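Local atomic coordinates of cellulase CEL9M (Clostridium cellulolyticum, PDB entry 1IA6), a protein that probably catalyses the endohydrolysis of beta-1,4-glucosidic linkages in cellulose and related beta-glucans, as a family 9 glycoside hydrolase. Residues A[74-78]-A[94-98]; A[109-115]-A[186-190]; A[284-288]-A[326-332]; A[345-350]-A[396-400]. One frame throughout, in Å; residues are numbered along the deposited sequence. Where two conformers were deposited one is given.

Contact 1 (A[74-78]-A[94-98]); sequences LGWSL and MLQQL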
loop_
_atom_site.group_PDB
_atom_site.type_symbol
_atom_site.label_atom_id
_atom_site.label_comp_id
_atom_site.label_asym_id
_atom_site.label_seq_id
_atom_site.Cartn_x
_atom_site.Cartn_y
_atom_site.Cartn_z
ATOM N N LEU A 74 0.942 4.532 3.224
ATOM C CA LEU A 74 0.231 5.799 3.067
ATOM C C LEU A 74 0.540 6.677 4.277
ATOM O O LEU A 74 0.771 7.877 4.142
ATOM C CB LEU A 74 -1.278 5.566 2.975
ATOM C CG LEU A 74 -1.805 4.992 1.659
ATOM C CD1 LEU A 74 -3.270 4.612 1.827
ATOM C CD2 LEU A 74 -1.634 6.025 0.538
ATOM N N GLY A 75 0.549 6.070 5.461
ATOM C CA GLY A 75 0.852 6.818 6.671
ATOM C C GLY A 75 2.275 7.348 6.647
ATOM O O GLY A 75 2.542 8.454 7.113
ATOM N N TRP A 76 3.196 6.557 6.101
ATOM C CA TRP A 76 4.593 6.962 6.017
ATOM C C TRP A 76 4.728 8.161 5.077
ATOM O O TRP A 76 5.499 9.085 5.345
ATOM C CB TRP A 76 5.450 5.788 5.516
ATOM C CG TRP A 76 6.936 5.994 5.635
ATOM C CD1 TRP A 76 7.582 6.833 6.496
ATOM C CD2 TRP A 76 7.961 5.298 4.910
ATOM N NE1 TRP A 76 8.942 6.705 6.355
ATOM C CE2 TRP A 76 9.204 5.770 5.389
ATOM C CE3 TRP A 76 7.948 4.321 3.906
ATOM C CZ2 TRP A 76 10.426 5.299 4.896
ATOM C CZ3 TRP A 76 9.167 3.852 3.414
ATOM C CH2 TRP A 76 10.387 4.343 3.912
ATOM N N SER A 77 3.966 8.138 3.989
ATOM C CA SER A 77 3.988 9.215 3.005
ATOM C C SER A 77 3.596 10.545 3.645
ATOM O O SER A 77 4.250 11.567 3.431
ATOM C CB SER A 77 3.023 8.900 1.856
ATOM O OG SER A 77 3.332 7.657 1.245
ATOM N N LEU A 78 2.527 10.522 4.432
ATOM C CA LEU A 78 2.031 11.724 5.096
ATOM C C LEU A 78 3.016 12.210 6.158
ATOM O O LEU A 78 3.234 13.411 6.320
ATOM C CB LEU A 78 0.673 11.446 5.743
ATOM C CG LEU A 78 -0.031 12.625 6.426
ATOM C CD1 LEU A 78 -0.297 13.728 5.410
ATOM C CD2 LEU A 78 -1.334 12.144 7.042
ATOM N N MET A 94 -6.607 12.750 2.567
ATOM C CA MET A 94 -5.653 11.708 2.929
ATOM C C MET A 94 -5.972 11.144 4.315
ATOM O O MET A 94 -5.967 9.928 4.516
ATOM C CB MET A 94 -4.230 12.273 2.914
ATOM C CG MET A 94 -3.160 11.258 3.252
ATOM S SD MET A 94 -2.976 10.001 1.965
ATOM C CE MET A 94 -1.324 9.447 2.308
ATOM N N LEU A 95 -6.246 12.027 5.272
ATOM C CA LEU A 95 -6.563 11.591 6.629
ATOM C C LEU A 95 -7.840 10.763 6.666
ATOM O O LEU A 95 -7.960 9.831 7.463
ATOM C CB LEU A 95 -6.679 12.800 7.567
ATOM C CG LEU A 95 -5.329 13.439 7.910
ATOM C CD1 LEU A 95 -5.540 14.738 8.676
ATOM C CD2 LEU A 95 -4.502 12.463 8.725
ATOM N N GLN A 96 -8.794 11.097 5.805
ATOM C CA GLN A 96 -10.031 10.336 5.750
ATOM C C GLN A 96 -9.747 8.915 5.255
ATOM O O GLN A 96 -10.287 7.956 5.798
ATOM C CB GLN A 96 -11.041 11.020 4.827
ATOM C CG GLN A 96 -11.346 12.455 5.237
ATOM C CD GLN A 96 -12.496 13.059 4.460
ATOM O OE1 GLN A 96 -12.580 12.910 3.243
ATOM N NE2 GLN A 96 -13.385 13.757 5.162
ATOM N N GLN A 97 -8.894 8.779 4.242
ATOM C CA GLN A 97 -8.569 7.454 3.705
ATOM C C GLN A 97 -7.882 6.625 4.780
ATOM O O GLN A 97 -8.173 5.442 4.955
ATOM C CB GLN A 97 -7.644 7.564 2.484
ATOM C CG GLN A 97 -8.106 8.545 1.409
ATOM C CD GLN A 97 -9.495 8.240 0.885
ATOM O OE1 GLN A 97 -10.453 8.151 1.652
ATOM N NE2 GLN A 97 -9.614 8.089 -0.429
ATOM N N LEU A 98 -6.973 7.262 5.509
ATOM C CA LEU A 98 -6.241 6.579 6.568
ATOM C C LEU A 98 -7.145 6.154 7.721
ATOM O O LEU A 98 -7.045 5.030 8.213
ATOM C CB LEU A 98 -5.111 7.475 7.088
ATOM C CG LEU A 98 -3.954 7.646 6.099
ATOM C CD1 LEU A 98 -3.066 8.805 6.516
ATOM C CD2 LEU A 98 -3.158 6.353 6.038
#

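Contact 2 (A[109-115]-A[186-190]); sequences HPNSTTF and ELYAM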
loop_
_atom_site.group_PDB
_atom_site.type_symbol
_atom_site.label_atom_id
_atom_site.label_comp_id
_atom_site.label_asym_id
_atom_site.label_seq_id
_atom_site.Cartn_x
_atom_site.Cartn_y
_atom_site.Cartn_z
ATOM N N HIS A 109 -9.807 -5.935 16.289
ATOM C CA HIS A 109 -9.023 -6.290 17.477
ATOM C C HIS A 109 -9.957 -6.191 18.692
ATOM O O HIS A 109 -9.857 -5.256 19.490
ATOM C CB HIS A 109 -7.850 -5.305 17.609
ATOM C CG HIS A 109 -6.877 -5.639 18.700
ATOM N ND1 HIS A 109 -6.304 -6.884 18.837
ATOM C CD2 HIS A 109 -6.334 -4.868 19.676
ATOM C CE1 HIS A 109 -5.451 -6.870 19.847
ATOM N NE2 HIS A 109 -5.451 -5.657 20.372
ATOM N N PRO A 110 -10.885 -7.157 18.835
ATOM C CA PRO A 110 -11.866 -7.215 19.929
ATOM C C PRO A 110 -11.298 -7.285 21.347
ATOM O O PRO A 110 -11.895 -6.754 22.283
ATOM C CB PRO A 110 -12.706 -8.440 19.570
ATOM C CG PRO A 110 -11.729 -9.317 18.868
ATOM C CD PRO A 110 -11.015 -8.341 17.966
ATOM N N ASN A 111 -10.162 -7.956 21.503
ATOM C CA ASN A 111 -9.503 -8.059 22.801
ATOM C C ASN A 111 -7.998 -7.956 22.575
ATOM O O ASN A 111 -7.546 -7.923 21.432
ATOM C CB ASN A 111 -9.873 -9.367 23.514
ATOM C CG ASN A 111 -9.559 -10.596 22.694
ATOM O OD1 ASN A 111 -8.405 -10.860 22.360
ATOM N ND2 ASN A 111 -10.591 -11.366 22.368
ATOM N N SER A 112 -7.225 -7.906 23.654
ATOM C CA SER A 112 -5.777 -7.744 23.543
ATOM C C SER A 112 -4.991 -8.830 22.809
ATOM O O SER A 112 -3.887 -8.568 22.341
ATOM C CB SER A 112 -5.167 -7.551 24.934
ATOM O OG SER A 112 -5.262 -8.737 25.701
ATOM N N THR A 113 -5.540 -10.036 22.698
ATOM C CA THR A 113 -4.809 -11.107 22.028
ATOM C C THR A 113 -5.464 -11.685 20.774
ATOM O O THR A 113 -5.124 -12.791 20.351
ATOM C CB THR A 113 -4.524 -12.272 23.003
ATOM O OG1 THR A 113 -5.761 -12.775 23.519
ATOM C CG2 THR A 113 -3.648 -11.799 24.157
ATOM N N THR A 114 -6.385 -10.944 20.168
ATOM C CA THR A 114 -7.052 -11.440 18.968
ATOM C C THR A 114 -7.089 -10.399 17.862
ATOM O O THR A 114 -7.304 -9.216 18.120
ATOM C CB THR A 114 -8.500 -11.856 19.271
ATOM O OG1 THR A 114 -8.514 -12.766 20.377
ATOM C CG2 THR A 114 -9.125 -12.529 18.051
ATOM N N PHE A 115 -6.867 -10.843 16.629
ATOM C CA PHE A 115 -6.911 -9.942 15.487
ATOM C C PHE A 115 -7.373 -10.676 14.240
ATOM O O PHE A 115 -6.679 -11.568 13.747
ATOM C CB PHE A 115 -5.538 -9.330 15.207
ATOM C CG PHE A 115 -5.558 -8.300 14.114
ATOM C CD1 PHE A 115 -6.215 -7.088 14.300
ATOM C CD2 PHE A 115 -4.948 -8.551 12.889
ATOM C CE1 PHE A 115 -6.269 -6.138 13.278
ATOM C CE2 PHE A 115 -4.996 -7.607 11.859
ATOM C CZ PHE A 115 -5.657 -6.400 12.054
ATOM N N GLU A 186 -0.165 -3.568 21.345
ATOM C CA GLU A 186 -0.679 -4.917 21.564
ATOM C C GLU A 186 -0.475 -5.837 20.366
ATOM O O GLU A 186 -0.135 -7.007 20.532
ATOM C CB GLU A 186 -2.163 -4.863 21.924
ATOM C CG GLU A 186 -2.466 -3.993 23.132
ATOM C CD GLU A 186 -3.927 -4.042 23.531
ATOM O OE1 GLU A 186 -4.789 -4.124 22.629
ATOM O OE2 GLU A 186 -4.214 -3.985 24.744
ATOM N N LEU A 187 -0.682 -5.318 19.161
ATOM C CA LEU A 187 -0.510 -6.131 17.961
ATOM C C LEU A 187 0.960 -6.508 17.787
ATOM O O LEU A 187 1.284 -7.619 17.364
ATOM C CB LEU A 187 -1.015 -5.377 16.727
ATOM C CG LEU A 187 -2.514 -5.061 16.692
ATOM C CD1 LEU A 187 -2.840 -4.314 15.405
ATOM C CD2 LEU A 187 -3.331 -6.341 16.775
ATOM N N TYR A 188 1.847 -5.578 18.124
ATOM C CA TYR A 188 3.282 -5.826 18.029
ATOM C C TYR A 188 3.643 -6.926 19.025
ATOM O O TYR A 188 4.387 -7.850 18.701
ATOM C CB TYR A 188 4.066 -4.555 18.359
ATOM C CG TYR A 188 5.559 -4.767 18.467
ATOM C CD1 TYR A 188 6.350 -4.912 17.326
ATOM C CD2 TYR A 188 6.179 -4.823 19.712
ATOM C CE1 TYR A 188 7.730 -5.102 17.426
ATOM C CE2 TYR A 188 7.554 -5.015 19.826
ATOM C CZ TYR A 188 8.322 -5.153 18.682
ATOM O OH TYR A 188 9.677 -5.339 18.797
ATOM N N ALA A 189 3.100 -6.819 20.237
ATOM C CA ALA A 189 3.351 -7.803 21.284
ATOM C C ALA A 189 2.934 -9.192 20.810
ATOM O O ALA A 189 3.663 -10.168 21.004
ATOM C CB ALA A 189 2.588 -7.425 22.550
ATOM N N MET A 190 1.756 -9.279 20.200
ATOM C CA MET A 190 1.257 -10.551 19.679
ATOM C C MET A 190 2.216 -11.092 18.626
ATOM O O MET A 190 2.529 -12.285 18.603
ATOM C CB MET A 190 -0.116 -10.369 19.027
ATOM C CG MET A 190 -1.260 -10.090 19.983
ATOM S SD MET A 190 -2.784 -9.726 19.063
ATOM C CE MET A 190 -3.037 -11.269 18.198
HETATM O O HOH W 1 -0.997 -8.261 23.138
#

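Contact 3 (A[284-288]-A[326-332]); sequences FNYWK and DQSLLDL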
loop_
_atom_site.group_PDB
_atom_site.type_symbol
_atom_site.label_atom_id
_atom_site.label_comp_id
_atom_site.label_asym_id
_atom_site.label_seq_id
_atom_site.Cartn_x
_atom_site.Cartn_y
_atom_site.Cartn_z
ATOM N N PHE A 284 20.275 0.476 -3.471
ATOM C CA PHE A 284 20.202 1.611 -4.379
ATOM C C PHE A 284 21.131 1.436 -5.574
ATOM O O PHE A 284 20.723 1.649 -6.715
ATOM C CB PHE A 284 20.543 2.913 -3.642
ATOM C CG PHE A 284 19.484 3.363 -2.669
ATOM C CD1 PHE A 284 18.256 2.707 -2.593
ATOM C CD2 PHE A 284 19.705 4.465 -1.850
ATOM C CE1 PHE A 284 17.262 3.146 -1.717
ATOM C CE2 PHE A 284 18.716 4.913 -0.969
ATOM C CZ PHE A 284 17.494 4.252 -0.905
ATOM N N ASN A 285 22.374 1.043 -5.316
ATOM C CA ASN A 285 23.334 0.848 -6.399
ATOM C C ASN A 285 22.927 -0.309 -7.301
ATOM O O ASN A 285 23.233 -0.313 -8.494
ATOM C CB ASN A 285 24.742 0.612 -5.843
ATOM C CG ASN A 285 25.354 1.872 -5.266
ATOM O OD1 ASN A 285 25.089 2.974 -5.748
ATOM N ND2 ASN A 285 26.185 1.719 -4.243
ATOM N N TYR A 286 22.231 -1.285 -6.731
ATOM C CA TYR A 286 21.772 -2.430 -7.502
ATOM C C TYR A 286 20.708 -1.964 -8.496
ATOM O O TYR A 286 20.709 -2.368 -9.658
ATOM C CB TYR A 286 21.207 -3.499 -6.563
ATOM C CG TYR A 286 20.788 -4.770 -7.262
ATOM C CD1 TYR A 286 19.519 -4.896 -7.821
ATOM C CD2 TYR A 286 21.672 -5.844 -7.379
ATOM C CE1 TYR A 286 19.138 -6.063 -8.484
ATOM C CE2 TYR A 286 21.303 -7.013 -8.038
ATOM C CZ TYR A 286 20.035 -7.115 -8.586
ATOM O OH TYR A 286 19.667 -8.274 -9.229
ATOM N N TRP A 287 19.808 -1.098 -8.039
ATOM C CA TRP A 287 18.760 -0.581 -8.913
ATOM C C TRP A 287 19.307 0.361 -9.976
ATOM O O TRP A 287 18.761 0.449 -11.071
ATOM C CB TRP A 287 17.679 0.140 -8.098
ATOM C CG TRP A 287 16.574 -0.773 -7.681
ATOM C CD1 TRP A 287 16.632 -1.757 -6.733
ATOM C CD2 TRP A 287 15.265 -0.846 -8.256
ATOM N NE1 TRP A 287 15.440 -2.440 -6.686
ATOM C CE2 TRP A 287 14.584 -1.902 -7.611
ATOM C CE3 TRP A 287 14.602 -0.123 -9.258
ATOM C CZ2 TRP A 287 13.268 -2.253 -7.935
ATOM C CZ3 TRP A 287 13.292 -0.474 -9.580
ATOM C CH2 TRP A 287 12.643 -1.532 -8.918
ATOM N N LYS A 288 20.390 1.059 -9.658
ATOM C CA LYS A 288 20.984 1.990 -10.612
ATOM C C LYS A 288 21.547 1.323 -11.860
ATOM O O LYS A 288 21.429 1.863 -12.963
ATOM C CB LYS A 288 22.121 2.780 -9.959
ATOM C CG LYS A 288 21.707 3.818 -8.940
ATOM C CD LYS A 288 22.951 4.481 -8.364
ATOM C CE LYS A 288 22.605 5.520 -7.322
ATOM N NZ LYS A 288 23.839 6.154 -6.785
ATOM N N ASP A 326 21.099 12.932 -2.914
ATOM C CA ASP A 326 21.982 12.309 -3.889
ATOM C C ASP A 326 21.310 12.582 -5.229
ATOM O O ASP A 326 20.235 12.055 -5.512
ATOM C CB ASP A 326 22.071 10.804 -3.643
ATOM C CG ASP A 326 23.108 10.135 -4.514
ATOM O OD1 ASP A 326 23.128 10.414 -5.730
ATOM O OD2 ASP A 326 23.899 9.326 -3.988
ATOM N N GLN A 327 21.950 13.408 -6.049
ATOM C CA GLN A 327 21.397 13.775 -7.347
ATOM C C GLN A 327 21.130 12.582 -8.262
ATOM O O GLN A 327 20.200 12.612 -9.069
ATOM C CB GLN A 327 22.332 14.764 -8.049
ATOM C CG GLN A 327 21.668 15.538 -9.173
ATOM C CD GLN A 327 20.398 16.231 -8.718
ATOM O OE1 GLN A 327 20.392 16.947 -7.717
ATOM N NE2 GLN A 327 19.312 16.021 -9.454
ATOM N N SER A 328 21.937 11.534 -8.138
ATOM C CA SER A 328 21.763 10.350 -8.974
ATOM C C SER A 328 20.455 9.655 -8.598
ATOM O O SER A 328 19.791 9.065 -9.449
ATOM C CB SER A 328 22.937 9.382 -8.806
ATOM O OG SER A 328 22.932 8.770 -7.528
ATOM N N LEU A 329 20.086 9.737 -7.323
ATOM C CA LEU A 329 18.851 9.123 -6.845
ATOM C C LEU A 329 17.649 9.966 -7.251
ATOM O O LEU A 329 16.609 9.433 -7.639
ATOM C CB LEU A 329 18.888 8.963 -5.321
ATOM C CG LEU A 329 19.954 8.004 -4.781
ATOM C CD1 LEU A 329 19.941 8.016 -3.258
ATOM C CD2 LEU A 329 19.690 6.601 -5.304
ATOM N N LEU A 330 17.794 11.284 -7.165
ATOM C CA LEU A 330 16.716 12.187 -7.542
ATOM C C LEU A 330 16.414 12.071 -9.031
ATOM O O LEU A 330 15.254 12.102 -9.437
ATOM C CB LEU A 330 17.081 13.634 -7.195
ATOM C CG LEU A 330 17.092 13.963 -5.700
ATOM C CD1 LEU A 330 17.647 15.358 -5.480
ATOM C CD2 LEU A 330 15.679 13.845 -5.143
ATOM N N ASP A 331 17.456 11.931 -9.846
ATOM C CA ASP A 331 17.257 11.807 -11.285
ATOM C C ASP A 331 16.582 10.487 -11.631
ATOM O O ASP A 331 15.704 10.438 -12.491
ATOM C CB ASP A 331 18.587 11.905 -12.036
ATOM C CG ASP A 331 19.232 13.271 -11.910
ATOM O OD1 ASP A 331 18.495 14.280 -11.869
ATOM O OD2 ASP A 331 20.479 13.335 -11.864
ATOM N N LEU A 332 16.992 9.415 -10.962
ATOM C CA LEU A 332 16.409 8.104 -11.230
ATOM C C LEU A 332 14.938 8.122 -10.842
ATOM O O LEU A 332 14.074 7.719 -11.624
ATOM C CB LEU A 332 17.151 7.016 -10.440
ATOM C CG LEU A 332 16.856 5.545 -10.771
ATOM C CD1 LEU A 332 17.910 4.663 -10.122
ATOM C CD2 LEU A 332 15.470 5.154 -10.291
#

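Contact 4 (A[345-350]-A[396-400]); sequences PANMSY and NDKFL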
loop_
_atom_site.group_PDB
_atom_site.type_symbol
_atom_site.label_atom_id
_atom_site.label_comp_id
_atom_site.label_asym_id
_atom_site.label_seq_id
_atom_site.Cartn_x
_atom_site.Cartn_y
_atom_site.Cartn_z
ATOM N N PRO A 345 7.277 5.428 -24.384
ATOM C CA PRO A 345 7.061 5.078 -25.790
ATOM C C PRO A 345 5.601 4.811 -26.169
ATOM O O PRO A 345 5.238 4.890 -27.345
ATOM C CB PRO A 345 7.943 3.842 -25.974
ATOM C CG PRO A 345 9.064 4.092 -25.012
ATOM C CD PRO A 345 8.319 4.572 -23.791
ATOM N N ALA A 346 4.766 4.499 -25.182
ATOM C CA ALA A 346 3.360 4.222 -25.452
ATOM C C ALA A 346 2.532 5.502 -25.461
ATOM O O ALA A 346 1.340 5.476 -25.772
ATOM C CB ALA A 346 2.810 3.248 -24.414
ATOM N N ASN A 347 3.175 6.616 -25.125
ATOM C CA ASN A 347 2.519 7.920 -25.084
ATOM C C ASN A 347 1.202 7.872 -24.320
ATOM O O ASN A 347 0.186 8.402 -24.776
ATOM C CB ASN A 347 2.272 8.435 -26.504
ATOM C CG ASN A 347 3.553 8.587 -27.297
ATOM O OD1 ASN A 347 3.726 7.959 -28.340
ATOM N ND2 ASN A 347 4.461 9.423 -26.803
ATOM N N MET A 348 1.217 7.236 -23.155
ATOM C CA MET A 348 0.009 7.144 -22.352
ATOM C C MET A 348 0.307 7.311 -20.873
ATOM O O MET A 348 1.407 7.014 -20.406
ATOM C CB MET A 348 -0.684 5.790 -22.572
ATOM C CG MET A 348 0.029 4.596 -21.947
ATOM S SD MET A 348 -0.862 3.027 -22.164
ATOM C CE MET A 348 -2.050 3.127 -20.831
ATOM N N SER A 349 -0.678 7.813 -20.139
ATOM C CA SER A 349 -0.539 7.973 -18.703
ATOM C C SER A 349 -0.921 6.628 -18.111
ATOM O O SER A 349 -1.919 6.037 -18.520
ATOM C CB SER A 349 -1.505 9.032 -18.181
ATOM O OG SER A 349 -1.742 8.839 -16.796
ATOM N N TYR A 350 -0.133 6.139 -17.160
ATOM C CA TYR A 350 -0.441 4.864 -16.533
ATOM C C TYR A 350 -1.328 5.030 -15.306
ATOM O O TYR A 350 -1.616 4.065 -14.589
ATOM C CB TYR A 350 0.848 4.112 -16.210
ATOM C CG TYR A 350 1.430 3.482 -17.455
ATOM C CD1 TYR A 350 0.756 2.452 -18.106
ATOM C CD2 TYR A 350 2.615 3.954 -18.021
ATOM C CE1 TYR A 350 1.240 1.906 -19.292
ATOM C CE2 TYR A 350 3.112 3.414 -19.212
ATOM C CZ TYR A 350 2.419 2.392 -19.839
ATOM O OH TYR A 350 2.893 1.844 -21.010
ATOM N N ASN A 396 9.428 -4.186 -23.202
ATOM C CA ASN A 396 9.607 -3.539 -24.497
ATOM C C ASN A 396 8.786 -2.247 -24.528
ATOM O O ASN A 396 8.613 -1.632 -25.579
ATOM C CB ASN A 396 9.142 -4.475 -25.617
ATOM C CG ASN A 396 9.950 -5.760 -25.679
ATOM O OD1 ASN A 396 9.438 -6.810 -26.072
ATOM N ND2 ASN A 396 11.220 -5.680 -25.305
ATOM N N ASP A 397 8.276 -1.853 -23.362
ATOM C CA ASP A 397 7.472 -0.638 -23.215
ATOM C C ASP A 397 6.103 -0.732 -23.881
ATOM O O ASP A 397 5.415 0.280 -24.038
ATOM C CB ASP A 397 8.217 0.571 -23.782
ATOM C CG ASP A 397 9.480 0.884 -23.018
ATOM O OD1 ASP A 397 9.383 1.209 -21.817
ATOM O OD2 ASP A 397 10.572 0.803 -23.619
ATOM N N LYS A 398 5.705 -1.941 -24.262
ATOM C CA LYS A 398 4.417 -2.139 -24.913
ATOM C C LYS A 398 3.306 -2.361 -23.892
ATOM O O LYS A 398 3.514 -3.005 -22.862
ATOM C CB LYS A 398 4.482 -3.335 -25.870
ATOM C CG LYS A 398 5.620 -3.268 -26.879
ATOM C CD LYS A 398 5.512 -2.037 -27.767
ATOM C CE LYS A 398 6.675 -1.950 -28.745
ATOM N NZ LYS A 398 6.581 -0.734 -29.607
ATOM N N PHE A 399 2.129 -1.822 -24.186
ATOM C CA PHE A 399 0.979 -1.966 -23.304
ATOM C C PHE A 399 -0.205 -2.537 -24.078
ATOM O O PHE A 399 -0.530 -2.064 -25.166
ATOM C CB PHE A 399 0.580 -0.612 -22.713
ATOM C CG PHE A 399 -0.488 -0.708 -21.659
ATOM C CD1 PHE A 399 -0.181 -1.166 -20.385
ATOM C CD2 PHE A 399 -1.804 -0.369 -21.950
ATOM C CE1 PHE A 399 -1.173 -1.286 -19.412
ATOM C CE2 PHE A 399 -2.802 -0.487 -20.984
ATOM C CZ PHE A 399 -2.482 -0.947 -19.714
ATOM N N LEU A 400 -0.843 -3.557 -23.514
ATOM C CA LEU A 400 -1.998 -4.180 -24.149
ATOM C C LEU A 400 -3.244 -3.822 -23.348
ATOM O O LEU A 400 -3.519 -4.416 -22.305
ATOM C CB LEU A 400 -1.820 -5.701 -24.198
ATOM C CG LEU A 400 -0.588 -6.199 -24.964
ATOM C CD1 LEU A 400 -0.505 -7.719 -24.877
ATOM C CD2 LEU A 400 -0.666 -5.747 -26.418
HETATM O O HOH W 2 5.265 2.386 -22.169
#

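Contact 1 (A[74-78]-A[94-98])
In the (alpha/alpha)6 barrel of family 9 cellulases, neighbouring helices pack antiparallel through apolar side chains, and helices 64-80 and 91-107 give a plain example. Their short segments run at 150° to each other, the axes 10.7 Å apart at closest approach, with no hydrogen bond between them. The second helix contributes first Met94, the residue most covered here, whose extended chi1 carries its thioether across the gap between Leu74 and Leu78; its CE lies 3.2 Å from Leu74 O, a close approach, and 3.9 Å from Leu74 CD2. Phe85 of the intervening helix 82-87 also packs on Met94 and Leu78. One residue on, Leu95 starts off to the side, yet its CD2 reaches Leu78 CD2 at 3.6 Å. A turn later comes Leu98, with CD1 3.8 Å from Leu78 CD2 and CD2 3.7 Å from Leu74 CB. Here the backbones draw closest, Gly75 CA lying 7.1 Å from Leu98 CA, and Leu98 CD2 lies 3.8 Å from Gly75 N.

Contact 2 (A[109-115]-A[186-190])
Met190, Leu187 and Glu186, which lose the most surface here, show how one face of helix 174-193 can hold the irregular loop between helix 91-107 and strand 115-119. Met190 lays its thioether along the backbone of the turn: SD is 3.6 Å from Ser112 O, and CE lies 3.4 Å from Thr113 O. One turn earlier, Leu187 covers a face of the His109 imidazole in a CH-pi contact, CD2 standing 3.9 Å from the ring centroid, while the same methyl is 3.9 Å from Phe115 CD1; both Leu187 and Phe115 also touch helix 152-169. Glu186 supplies the polar part, its OE1 accepting a 2.8 Å hydrogen bond from His109 NE2, and a water joins Glu186 O to Ser112 O, at 3.0 Å from each. The loop is also braced from within. Asn111 and Thr114 bound a type I turn, in which Asn111 OD1 takes Thr113 N at 3.0 Å as an Asx turn. The other ring nitrogen, His109 ND1, donates to Thr114 O at 2.6 Å. Since both ring nitrogens face acceptors, the imidazole is probably doubly protonated, which would make the bond to Glu186 charge-assisted.

Contact 3 (A[284-288]-A[326-332])
Helix N-termini expose amide groups that need acceptors, and the start of helix 327-341 illustrates how a cap can meet that need while binding a neighbouring helix. Asp326 occupies the N-cap: its OD1 accepts from Ser328 N at 2.9 Å, and the same oxygen receives the hydroxyl proton of Ser328 OG across a very short 2.4 Å. The lone pairs of that hydroxyl remain available, and Lys288 of helix 274-289 uses one, NZ donating to Ser328 OG at 2.9 Å. Lys288 NZ also lies 4.2 Å from Asp326 OD2, too long for a salt bridge. Within the same first turns, Gln327 NE2 gives a 3.1 Å hydrogen bond to Asp331 OD1. Trp287 NE1 bonds away from the pair, to Trp252 O, and the carbonyls of Trp287 and Lys288 both accept from Lys299 NZ. Beside these polar groups the packing is apolar. The extended aliphatic chain of Lys288 brings CE to 3.7 Å from Leu329 CD2 and CG to 4.1 Å from Leu332 CD1, and Phe284 CD2 touches Leu329 CD1 at 3.8 Å. Tyr320 of helix 306-323 meets the Phe284 ring edge-to-face. The axes of the two short helical segments cross at 52°, 11.4 Å apart at closest approach. The serine hydroxyl therefore acts as donor and acceptor at once, coupling the capping carboxylate to a lysine that is partly buried by leucines.

Contact 4 (A[345-350]-A[396-400])
Neither segment is helix or strand, and no direct hydrogen bond joins them; their backbones come closest at Pro345 and Asp397, whose CA atoms are 6.3 Å apart, and at Ala346 and Lys398, 6.5 Å apart. Two residues adopt positive phi, Asn347 at 48° and Asp397 at 69°, so that each loop bends sharply. A water spans part of the gap, 2.8 Å from Asp397 O, to which it donates, and 2.7 Å from Tyr350 OH. Loops of this kind, linking the helices of the family 9 (alpha/alpha)6 barrel, carry much of the active-site region, and Phe399 here lies about 4 Å, side chain to side chain, from the predicted active-site Asp401. Phe399, the most covered residue of the contact, has Met348 CE over one ring face, 4.0 Å from the centroid, and Met348 SD lies 3.5 Å from Phe399 CD2 in a Met-aromatic contact. Tyr350 turns its edge to the Phe399 face in an offset edge-to-face pair, centroids 5.5 Å apart and planes at 67°. Pro345 CG rests 3.8 Å from Asp397 CG, the carboxylate of Asp397 being bound by Tyr339, Thr294 and the amide of Gly296.

Along the chain the four contacts follow in series, none enclosing or crossing another. Contact 1 closes first, a short connection through helix 82-87 that pairs two helices about 10 Å from the centre of the chain. Contact 2 spans 70 residues, including strands 115-119 and 143-145 and helix 152-169, and joins the loop after helix 91-107 to helix 174-193; both early contacts involve helix 91-107 or the loop that leaves it. Contact 3 closes over helix 306-323, and contact 4, between two later loops, the first following helix 327-341, which opens in contact 3, closes a mostly irregular 45-residue excursion containing the short helix 365-368. Contacts 2 and 4 lie on opposite sides of the chain's centre.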